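Cobalamin biosynthesis protein CobN (Mycobacterium tuberculosis, PDB 7C6O) is the large, catalytic subunit of cobaltochelatase, which inserts cobalt into the corrin ring during cobalamin biosynthesis, probably with partner subunits that hydrolyse ATP. Local coordinates at residues D935-D946 against R994-A1005; Q1024-F1032 against A1043-Y1051. All blocks are in the same frame, centred on the assembly; numbering follows the deposited sequence.

Interaction 1: residues D935-D946 against R994-A1005; sequences DVTVRISGFFRD and RIFGSKPGTYGA
Val-938 and Ile-995 sit side by side on parallel strands 935-940 and 995-997, whose axes run 26° apart, and the backbone ladder passes from Arg-994 O to Val-938 N, from Val-938 O to Phe-996 N and from Phe-996 O to Ile-940 N. The pair belongs to a mixed eight-stranded alpha/beta sheet of the CobN/magnesium chelatase family; strand 935-940 is also bonded to Val-881, Leu-883 and Val-885 on its other edge, and a mostly helical connection without strands leads to strand 995-997. At the start of the ladder Arg-994 grips Asp-935 side-on: NE meets OD1 at 2.8 Å in a nearly straight bond and NH2 meets OD2 at 3.0 Å, with the two planar groups turned 50° apart. His-977 binds Asp-935 OD2 as well, which would be expected to hold the carboxylate in place. On one face Thr-937 CG2 lies 4.0 Å from Phe-996 CD2; on the other, Ile-940 CG2 packs 3.9 Å from Ile-995 CG2. Beyond the strands, Ser-941 caps helix 942-947 by accepting from Phe-944 N, and the helix faces the loop that holds the type II turn from Lys-999 to Thr-1002. Tyr-1003 and Asp-946 approach from opposite directions, the ring 85° from the carboxylate plane; the tyrosine OH donates to Asp-946 OD2, though their separation of 2.4 Å is doubtfully short, and Gln-600 also bonds to Asp-946 OD2. Arg-945, its chain bent at chi3, joins helix and loop: NH1 and NH2 converge end-on upon Thr-1002 O, while NE and NH2 share Asp-946 OD1. Gly-942 CA lies over the centre of this guanidinium. Arg-939 reaches the loop through water 1, which accepts from its NH1 and donates to Ala-1005 O.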
loop_
_atom_site.group_PDB
_atom_site.type_symbol
_atom_site.label_atom_id
_atom_site.label_comp_id
_atom_site.label_asym_id
_atom_site.label_seq_id
_atom_site.Cartn_x
_atom_site.Cartn_y
_atom_site.Cartn_z
ATOM N N ASP A 935 7.224 -26.757 -6.035
ATOM C CA ASP A 935 7.423 -26.127 -4.738
ATOM C C ASP A 935 7.639 -24.627 -4.916
ATOM O O ASP A 935 8.181 -24.170 -5.926
ATOM C CB ASP A 935 8.616 -26.756 -4.016
ATOM C CG ASP A 935 8.492 -26.690 -2.501
ATOM O OD1 ASP A 935 7.537 -26.068 -1.994
ATOM O OD2 ASP A 935 9.354 -27.275 -1.813
ATOM N N VAL A 936 7.189 -23.853 -3.934
ATOM C CA VAL A 936 7.314 -22.400 -3.980
ATOM C C VAL A 936 7.804 -21.900 -2.628
ATOM O O VAL A 936 7.231 -22.242 -1.589
ATOM C CB VAL A 936 5.987 -21.707 -4.349
ATOM C CG1 VAL A 936 6.182 -20.195 -4.402
ATOM C CG2 VAL A 936 5.452 -22.219 -5.674
ATOM N N THR A 937 8.863 -21.096 -2.645
ATOM C CA THR A 937 9.287 -20.312 -1.493
ATOM C C THR A 937 8.946 -18.855 -1.765
ATOM O O THR A 937 9.303 -18.318 -2.818
ATOM C CB THR A 937 10.787 -20.470 -1.223
ATOM O OG1 THR A 937 11.058 -21.811 -0.799
ATOM C CG2 THR A 937 11.239 -19.506 -0.138
ATOM N N VAL A 938 8.243 -18.227 -0.828
ATOM C CA VAL A 938 7.703 -16.883 -1.010
ATOM C C VAL A 938 8.407 -15.943 -0.047
ATOM O O VAL A 938 8.401 -16.169 1.169
ATOM C CB VAL A 938 6.185 -16.845 -0.784
ATOM C CG1 VAL A 938 5.665 -15.419 -0.923
ATOM C CG2 VAL A 938 5.477 -17.773 -1.756
ATOM N N ARG A 939 8.999 -14.880 -0.586
ATOM C CA ARG A 939 9.455 -13.751 0.216
ATOM C C ARG A 939 8.412 -12.645 0.099
ATOM O O ARG A 939 8.261 -12.036 -0.965
ATOM C CB ARG A 939 10.831 -13.264 -0.237
ATOM C CG ARG A 939 11.260 -11.950 0.409
ATOM C CD ARG A 939 11.219 -12.007 1.940
ATOM N NE ARG A 939 11.586 -10.718 2.526
ATOM C CZ ARG A 939 12.840 -10.304 2.690
ATOM N NH1 ARG A 939 13.851 -11.084 2.329
ATOM N NH2 ARG A 939 13.085 -9.112 3.222
ATOM N N ILE A 940 7.683 -12.402 1.184
ATOM C CA ILE A 940 6.737 -11.296 1.243
ATOM C C ILE A 940 7.457 -10.085 1.814
ATOM O O ILE A 940 8.440 -10.210 2.552
ATOM C CB ILE A 940 5.488 -11.648 2.083
ATOM C CG1 ILE A 940 5.881 -11.978 3.525
ATOM C CG2 ILE A 940 4.708 -12.800 1.446
ATOM C CD1 ILE A 940 4.698 -12.251 4.439
ATOM N N SER A 941 6.978 -8.899 1.460
ATOM C CA SER A 941 7.509 -7.694 2.069
ATOM C C SER A 941 6.843 -7.461 3.421
ATOM O O SER A 941 5.875 -8.132 3.793
ATOM C CB SER A 941 7.297 -6.490 1.152
ATOM O OG SER A 941 5.917 -6.234 0.962
ATOM N N GLY A 942 7.384 -6.501 4.171
ATOM C CA GLY A 942 6.740 -6.108 5.411
ATOM C C GLY A 942 5.352 -5.541 5.185
ATOM O O GLY A 942 4.423 -5.823 5.947
ATOM N N PHE A 943 5.183 -4.747 4.126
ATOM C CA PHE A 943 3.868 -4.168 3.874
ATOM C C PHE A 943 2.866 -5.225 3.429
ATOM O O PHE A 943 1.684 -5.146 3.782
ATOM C CB PHE A 943 3.942 -3.056 2.832
ATOM C CG PHE A 943 2.598 -2.481 2.498
ATOM C CD1 PHE A 943 1.950 -1.647 3.395
ATOM C CD2 PHE A 943 1.963 -2.804 1.308
ATOM C CE1 PHE A 943 0.703 -1.128 3.105
ATOM C CE2 PHE A 943 0.713 -2.292 1.014
ATOM C CZ PHE A 943 0.082 -1.451 1.912
ATOM N N PHE A 944 3.305 -6.205 2.630
ATOM C CA PHE A 944 2.404 -7.293 2.260
ATOM C C PHE A 944 1.877 -7.999 3.500
ATOM O O PHE A 944 0.680 -8.297 3.594
ATOM C CB PHE A 944 3.109 -8.290 1.340
ATOM C CG PHE A 944 2.191 -9.341 0.775
ATOM C CD1 PHE A 944 1.607 -9.168 -0.472
ATOM C CD2 PHE A 944 1.900 -10.493 1.494
ATOM C CE1 PHE A 944 0.755 -10.124 -0.996
ATOM C CE2 PHE A 944 1.046 -11.454 0.977
ATOM C CZ PHE A 944 0.477 -11.269 -0.272
ATOM N N ARG A 945 2.763 -8.283 4.457
ATOM C CA ARG A 945 2.342 -8.828 5.744
ATOM C C ARG A 945 1.310 -7.928 6.420
ATOM O O ARG A 945 0.293 -8.414 6.934
ATOM C CB ARG A 945 3.573 -9.017 6.630
ATOM C CG ARG A 945 3.306 -9.186 8.115
ATOM C CD ARG A 945 4.550 -8.784 8.894
ATOM N NE ARG A 945 4.771 -7.341 8.837
ATOM C CZ ARG A 945 5.944 -6.746 9.033
ATOM N NH1 ARG A 945 7.032 -7.463 9.287
ATOM N NH2 ARG A 945 6.029 -5.424 8.964
ATOM N N ASP A 946 1.547 -6.611 6.409
ATOM C CA ASP A 946 0.655 -5.669 7.083
ATOM C C ASP A 946 -0.729 -5.642 6.445
ATOM O O ASP A 946 -1.749 -5.657 7.146
ATOM C CB ASP A 946 1.249 -4.261 7.042
ATOM C CG ASP A 946 2.494 -4.119 7.881
ATOM O OD1 ASP A 946 2.956 -5.122 8.468
ATOM O OD2 ASP A 946 3.008 -2.984 7.947
ATOM N N ARG A 994 7.171 -22.104 4.180
ATOM C CA ARG A 994 7.550 -21.581 2.867
ATOM C C ARG A 994 7.521 -20.063 2.761
ATOM O O ARG A 994 8.119 -19.527 1.820
ATOM C CB ARG A 994 6.638 -22.159 1.774
ATOM C CG ARG A 994 6.793 -23.651 1.533
ATOM C CD ARG A 994 8.175 -23.988 1.004
ATOM N NE ARG A 994 8.282 -25.395 0.622
ATOM C CZ ARG A 994 8.564 -26.381 1.469
ATOM N NH1 ARG A 994 8.765 -26.117 2.755
ATOM N NH2 ARG A 994 8.641 -27.631 1.033
ATOM N N ILE A 995 6.855 -19.349 3.664
ATOM C CA ILE A 995 6.650 -17.910 3.542
ATOM C C ILE A 995 7.597 -17.198 4.499
ATOM O O ILE A 995 7.557 -17.428 5.714
ATOM C CB ILE A 995 5.191 -17.530 3.827
ATOM C CG1 ILE A 995 4.242 -18.398 3.000
ATOM C CG2 ILE A 995 4.960 -16.050 3.531
ATOM C CD1 ILE A 995 2.789 -18.221 3.364
ATOM N N PHE A 996 8.435 -16.319 3.959
ATOM C CA PHE A 996 9.384 -15.558 4.756
ATOM C C PHE A 996 9.195 -14.072 4.484
ATOM O O PHE A 996 8.698 -13.681 3.425
ATOM C CB PHE A 996 10.824 -15.995 4.457
ATOM C CG PHE A 996 11.064 -17.459 4.701
ATOM C CD1 PHE A 996 11.505 -17.906 5.938
ATOM C CD2 PHE A 996 10.819 -18.391 3.705
ATOM C CE1 PHE A 996 11.711 -19.258 6.171
ATOM C CE2 PHE A 996 11.022 -19.743 3.932
ATOM C CZ PHE A 996 11.470 -20.176 5.165
ATOM N N GLY A 997 9.569 -13.248 5.457
ATOM C CA GLY A 997 9.389 -11.820 5.311
ATOM C C GLY A 997 10.229 -11.035 6.294
ATOM O O GLY A 997 11.063 -11.589 7.011
ATOM N N SER A 998 9.995 -9.722 6.307
ATOM C CA SER A 998 10.690 -8.832 7.226
ATOM C C SER A 998 10.451 -9.253 8.672
ATOM O O SER A 998 9.432 -9.862 9.003
ATOM C CB SER A 998 10.220 -7.386 7.028
ATOM O OG SER A 998 10.689 -6.849 5.802
ATOM N N LYS A 999 11.411 -8.922 9.533
ATOM C CA LYS A 999 11.242 -9.154 10.960
ATOM C C LYS A 999 9.962 -8.475 11.441
ATOM O O LYS A 999 9.658 -7.353 11.011
ATOM C CB LYS A 999 12.451 -8.617 11.734
ATOM C CG LYS A 999 12.396 -8.848 13.238
ATOM C CD LYS A 999 13.687 -8.421 13.922
ATOM C CE LYS A 999 13.647 -8.736 15.413
ATOM N NZ LYS A 999 14.894 -8.329 16.122
ATOM N N PRO A 1000 9.178 -9.131 12.300
ATOM C CA PRO A 1000 7.957 -8.500 12.815
ATOM C C PRO A 1000 8.255 -7.136 13.412
ATOM O O PRO A 1000 9.258 -6.943 14.104
ATOM C CB PRO A 1000 7.471 -9.483 13.885
ATOM C CG PRO A 1000 8.046 -10.784 13.487
ATOM C CD PRO A 1000 9.362 -10.494 12.827
ATOM N N GLY A 1001 7.373 -6.185 13.128
ATOM C CA GLY A 1001 7.555 -4.828 13.576
ATOM C C GLY A 1001 8.512 -4.005 12.747
ATOM O O GLY A 1001 8.776 -2.851 13.108
ATOM N N THR A 1002 9.054 -4.549 11.654
ATOM C CA THR A 1002 10.062 -3.881 10.838
ATOM C C THR A 1002 9.734 -4.074 9.363
ATOM O O THR A 1002 8.825 -4.827 8.995
ATOM C CB THR A 1002 11.476 -4.412 11.115
ATOM O OG1 THR A 1002 11.671 -5.643 10.406
ATOM C CG2 THR A 1002 11.684 -4.664 12.588
ATOM N N TYR A 1003 10.541 -3.429 8.516
ATOM C CA TYR A 1003 10.351 -3.412 7.074
ATOM C C TYR A 1003 11.700 -3.460 6.374
ATOM O O TYR A 1003 12.749 -3.237 6.979
ATOM C CB TYR A 1003 9.568 -2.162 6.648
ATOM C CG TYR A 1003 8.251 -2.075 7.365
ATOM C CD1 TYR A 1003 7.137 -2.727 6.866
ATOM C CD2 TYR A 1003 8.134 -1.396 8.575
ATOM C CE1 TYR A 1003 5.938 -2.687 7.526
ATOM C CE2 TYR A 1003 6.929 -1.353 9.251
ATOM C CZ TYR A 1003 5.835 -2.003 8.717
ATOM O OH TYR A 1003 4.628 -1.974 9.368
ATOM N N GLY A 1004 11.661 -3.762 5.080
ATOM C CA GLY A 1004 12.829 -3.682 4.227
ATOM C C GLY A 1004 13.556 -5.008 4.074
ATOM O O GLY A 1004 13.282 -6.000 4.754
ATOM N N ALA A 1005 14.519 -5.007 3.146
ATOM C CA ALA A 1005 15.350 -6.169 2.869
ATOM C C ALA A 1005 16.818 -5.955 3.209
ATOM O O ALA A 1005 17.590 -6.919 3.173
ATOM C CB ALA A 1005 15.222 -6.578 1.394
HETATM O O HOH W 1 16.077 -9.426 3.320
HETATM O O HOH W 2 10.598 -7.690 3.456
HETATM O O HOH W 3 8.864 -3.863 3.655
#

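Interaction 2: residues Q1024-F1032 against A1043-Y1051; sequences QVYTAWGGF and AIDDMNRQY
Met-1047 reaches from helix 1044-1051 to the last turns of helix 1019-1030; the axes of segments 1024-1030 and 1044-1051 run at 123° and approach to 10.8 Å. The helices flank a beta hairpin, strands 1032-1034 and 1041-1042, at the border of the mixed sheet, so the contact packs together the helices before and after the beta hairpin. With CG anti to the backbone N (chi1 -160°), the methionine chain runs out from CB and CG toward helix 1019-1030. Its SD arrives 3.9 Å from Gly-1031 CA and 4.4 Å from Tyr-1026 CE1, and within its own helix it lies over one face of the Tyr-1051 ring, offset toward the rim. A bend at chi3 then lays the methyl CE beside Thr-1027, 3.4 Å from OG1 and 3.8 Å from CG2. That threonine methyl also touches Ile-1044 CG2, extending the apolar patch toward the start of the second helix. Thr-1027 OG1 is hydrogen-bonded to Ala-1023 O of its own helix and accepts a hydrogen bond from water 4, which donates another to Asn-1048 OD1. Beyond the sulfur, Tyr-1026 and Tyr-1051 approach from opposite directions and meet rim to rim, their planes 59° apart; CE1 of the first lies 3.6 Å from CE2 of the second. Their hydroxyls share a hydrogen bond of 2.7 Å. Tyr-1026 is further held by a cation-pi contact with Arg-939, while Met-1081 and Leu-1088 of helix 1072-1089 pack on Tyr-1051. Water 5 lies between Tyr-1051 OH and Gly-1030 O, to which it donates. Where the first helix gives way to the hairpin, Gly-1031 centres an inverse gamma turn, and its carbonyl O accepts from Ala-1043 N in an almost straight bond of 3.0 Å.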
loop_
_atom_site.group_PDB
_atom_site.type_symbol
_atom_site.label_atom_id
_atom_site.label_comp_id
_atom_site.label_asym_id
_atom_site.label_seq_id
_atom_site.Cartn_x
_atom_site.Cartn_y
_atom_site.Cartn_z
ATOM N N GLN A 1024 24.118 -12.698 4.575
ATOM C CA GLN A 1024 23.932 -12.440 6.000
ATOM C C GLN A 1024 22.988 -11.267 6.231
ATOM O O GLN A 1024 22.117 -11.323 7.108
ATOM C CB GLN A 1024 25.278 -12.184 6.680
ATOM C CG GLN A 1024 25.152 -11.891 8.169
ATOM C CD GLN A 1024 26.488 -11.700 8.863
ATOM O OE1 GLN A 1024 27.548 -11.791 8.241
ATOM N NE2 GLN A 1024 26.442 -11.433 10.166
ATOM N N VAL A 1025 23.142 -10.192 5.457
ATOM C CA VAL A 1025 22.239 -9.053 5.600
ATOM C C VAL A 1025 20.834 -9.432 5.150
ATOM O O VAL A 1025 19.849 -9.173 5.852
ATOM C CB VAL A 1025 22.778 -7.837 4.826
ATOM C CG1 VAL A 1025 21.723 -6.738 4.758
ATOM C CG2 VAL A 1025 24.049 -7.314 5.490
ATOM N N TYR A 1026 20.720 -10.057 3.973
ATOM C CA TYR A 1026 19.416 -10.505 3.488
ATOM C C TYR A 1026 18.719 -11.389 4.514
ATOM O O TYR A 1026 17.520 -11.233 4.770
ATOM C CB TYR A 1026 19.587 -11.246 2.161
ATOM C CG TYR A 1026 18.304 -11.754 1.539
ATOM C CD1 TYR A 1026 17.785 -13.000 1.882
ATOM C CD2 TYR A 1026 17.623 -11.000 0.592
ATOM C CE1 TYR A 1026 16.617 -13.472 1.310
ATOM C CE2 TYR A 1026 16.456 -11.465 0.012
ATOM C CZ TYR A 1026 15.958 -12.701 0.376
ATOM O OH TYR A 1026 14.798 -13.167 -0.196
ATOM N N THR A 1027 19.464 -12.311 5.128
ATOM C CA THR A 1027 18.876 -13.226 6.099
ATOM C C THR A 1027 18.564 -12.527 7.418
ATOM O O THR A 1027 17.597 -12.891 8.096
ATOM C CB THR A 1027 19.817 -14.411 6.323
ATOM O OG1 THR A 1027 20.140 -15.000 5.056
ATOM C CG2 THR A 1027 19.167 -15.463 7.206
ATOM N N ALA A 1028 19.356 -11.520 7.792
ATOM C CA ALA A 1028 19.080 -10.788 9.023
ATOM C C ALA A 1028 17.797 -9.975 8.919
ATOM O O ALA A 1028 17.134 -9.732 9.935
ATOM C CB ALA A 1028 20.253 -9.872 9.368
ATOM N N TRP A 1029 17.434 -9.545 7.713
ATOM C CA TRP A 1029 16.240 -8.738 7.511
ATOM C C TRP A 1029 15.028 -9.546 7.072
ATOM O O TRP A 1029 13.901 -9.073 7.245
ATOM C CB TRP A 1029 16.509 -7.642 6.469
ATOM C CG TRP A 1029 17.416 -6.542 6.951
ATOM C CD1 TRP A 1029 18.696 -6.673 7.405
ATOM C CD2 TRP A 1029 17.111 -5.143 7.007
ATOM N NE1 TRP A 1029 19.205 -5.444 7.745
ATOM C CE2 TRP A 1029 18.255 -4.487 7.508
ATOM C CE3 TRP A 1029 15.986 -4.380 6.677
ATOM C CZ2 TRP A 1029 18.302 -3.106 7.696
ATOM C CZ3 TRP A 1029 16.037 -3.008 6.859
ATOM C CH2 TRP A 1029 17.187 -2.386 7.366
ATOM N N GLY A 1030 15.223 -10.745 6.526
ATOM C CA GLY A 1030 14.110 -11.500 5.978
ATOM C C GLY A 1030 14.034 -12.958 6.388
ATOM O O GLY A 1030 13.237 -13.719 5.829
ATOM N N GLY A 1031 14.840 -13.363 7.367
ATOM C CA GLY A 1031 14.846 -14.745 7.811
ATOM C C GLY A 1031 13.798 -15.045 8.864
ATOM O O GLY A 1031 14.110 -15.602 9.921
ATOM N N PHE A 1032 12.545 -14.699 8.577
ATOM C CA PHE A 1032 11.452 -14.813 9.534
ATOM C C PHE A 1032 10.245 -15.431 8.845
ATOM O O PHE A 1032 9.863 -15.004 7.752
ATOM C CB PHE A 1032 11.119 -13.437 10.123
ATOM C CG PHE A 1032 12.297 -12.780 10.777
ATOM C CD1 PHE A 1032 13.163 -11.988 10.040
ATOM C CD2 PHE A 1032 12.569 -12.998 12.119
ATOM C CE1 PHE A 1032 14.267 -11.406 10.634
ATOM C CE2 PHE A 1032 13.673 -12.418 12.720
ATOM C CZ PHE A 1032 14.521 -11.622 11.978
ATOM N N ALA A 1043 13.458 -17.999 11.606
ATOM C CA ALA A 1043 13.515 -19.334 11.027
ATOM C C ALA A 1043 14.649 -19.396 10.001
ATOM O O ALA A 1043 14.454 -19.732 8.837
ATOM C CB ALA A 1043 12.172 -19.704 10.403
ATOM N N ILE A 1044 15.862 -19.070 10.456
ATOM C CA ILE A 1044 17.010 -18.988 9.554
ATOM C C ILE A 1044 17.330 -20.357 8.966
ATOM O O ILE A 1044 17.578 -20.494 7.761
ATOM C CB ILE A 1044 18.225 -18.395 10.286
ATOM C CG1 ILE A 1044 17.981 -16.924 10.618
ATOM C CG2 ILE A 1044 19.491 -18.558 9.453
ATOM C CD1 ILE A 1044 19.114 -16.281 11.384
ATOM N N ASP A 1045 17.337 -21.391 9.810
ATOM C CA ASP A 1045 17.653 -22.729 9.322
ATOM C C ASP A 1045 16.608 -23.212 8.324
ATOM O O ASP A 1045 16.946 -23.854 7.323
ATOM C CB ASP A 1045 17.776 -23.697 10.499
ATOM C CG ASP A 1045 19.058 -23.495 11.285
ATOM O OD1 ASP A 1045 20.090 -23.157 10.667
ATOM O OD2 ASP A 1045 19.035 -23.673 12.520
ATOM N N ASP A 1046 15.333 -22.904 8.575
ATOM C CA ASP A 1046 14.291 -23.269 7.621
ATOM C C ASP A 1046 14.425 -22.473 6.329
ATOM O O ASP A 1046 14.209 -23.013 5.237
ATOM C CB ASP A 1046 12.911 -23.056 8.238
ATOM C CG ASP A 1046 12.599 -24.066 9.320
ATOM O OD1 ASP A 1046 13.076 -25.214 9.213
ATOM O OD2 ASP A 1046 11.881 -23.712 10.275
ATOM N N MET A 1047 14.780 -21.189 6.426
ATOM C CA MET A 1047 14.972 -20.399 5.213
ATOM C C MET A 1047 16.111 -20.960 4.372
ATOM O O MET A 1047 15.990 -21.068 3.146
ATOM C CB MET A 1047 15.240 -18.934 5.558
ATOM C CG MET A 1047 14.974 -17.983 4.396
ATOM S SD MET A 1047 15.913 -16.449 4.479
ATOM C CE MET A 1047 17.554 -17.051 4.096
ATOM N N ASN A 1048 17.222 -21.332 5.015
ATOM C CA ASN A 1048 18.362 -21.866 4.277
ATOM C C ASN A 1048 18.014 -23.184 3.597
ATOM O O ASN A 1048 18.413 -23.422 2.451
ATOM C CB ASN A 1048 19.561 -22.040 5.212
ATOM C CG ASN A 1048 20.104 -20.713 5.721
ATOM O OD1 ASN A 1048 19.950 -19.677 5.076
ATOM N ND2 ASN A 1048 20.743 -20.742 6.882
ATOM N N ARG A 1049 17.271 -24.055 4.287
ATOM C CA ARG A 1049 16.888 -25.328 3.685
ATOM C C ARG A 1049 16.064 -25.116 2.420
ATOM O O ARG A 1049 16.293 -25.786 1.407
ATOM C CB ARG A 1049 16.118 -26.182 4.693
ATOM C CG ARG A 1049 16.941 -26.600 5.901
ATOM C CD ARG A 1049 16.170 -27.534 6.820
ATOM N NE ARG A 1049 16.073 -28.878 6.264
ATOM C CZ ARG A 1049 17.019 -29.804 6.388
ATOM N NH1 ARG A 1049 18.135 -29.528 7.049
ATOM N NH2 ARG A 1049 16.851 -31.005 5.851
ATOM N N GLN A 1050 15.109 -24.182 2.456
ATOM C CA GLN A 1050 14.255 -23.958 1.295
ATOM C C GLN A 1050 14.976 -23.175 0.201
ATOM O O GLN A 1050 14.797 -23.467 -0.986
ATOM C CB GLN A 1050 12.969 -23.237 1.708
ATOM C CG GLN A 1050 12.253 -23.839 2.915
ATOM C CD GLN A 1050 12.108 -25.352 2.840
ATOM O OE1 GLN A 1050 11.907 -25.923 1.767
ATOM N NE2 GLN A 1050 12.212 -26.010 3.992
ATOM N N TYR A 1051 15.787 -22.180 0.570
ATOM C CA TYR A 1051 16.499 -21.413 -0.450
ATOM C C TYR A 1051 17.504 -22.274 -1.200
ATOM O O TYR A 1051 17.731 -22.055 -2.395
ATOM C CB TYR A 1051 17.193 -20.198 0.172
ATOM C CG TYR A 1051 16.314 -18.971 0.246
ATOM C CD1 TYR A 1051 15.074 -19.024 0.870
ATOM C CD2 TYR A 1051 16.721 -17.757 -0.300
ATOM C CE1 TYR A 1051 14.260 -17.911 0.946
ATOM C CE2 TYR A 1051 15.911 -16.631 -0.227
ATOM C CZ TYR A 1051 14.680 -16.718 0.399
ATOM O OH TYR A 1051 13.855 -15.617 0.487
HETATM O O HOH W 4 21.301 -17.337 4.863
HETATM O O HOH W 5 13.561 -13.937 3.037
#

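Both contacts are buried, but interaction 1 lies in the interior of the mixed sheet, its centre about 14 Å from that of the chain, whereas interaction 2 lies about 25 Å out and joins elements around the sheet's terminal hairpin. The chemistry follows the place: 935-946 against 994-1005 relies on a backbone ladder, a salt bridge and arginine-to-carbonyl bonds, while 1024-1032 against 1043-1051 depends mostly on a methionine and paired tyrosines, and buries less than half the area; bridging waters supplement both. The two touch directly. Gly-997 N probably bonds to Phe-1032 O, continuing the sheet into the hairpin, and Tyr-1003 O packs 3.3 Å from Trp-1029 CZ3.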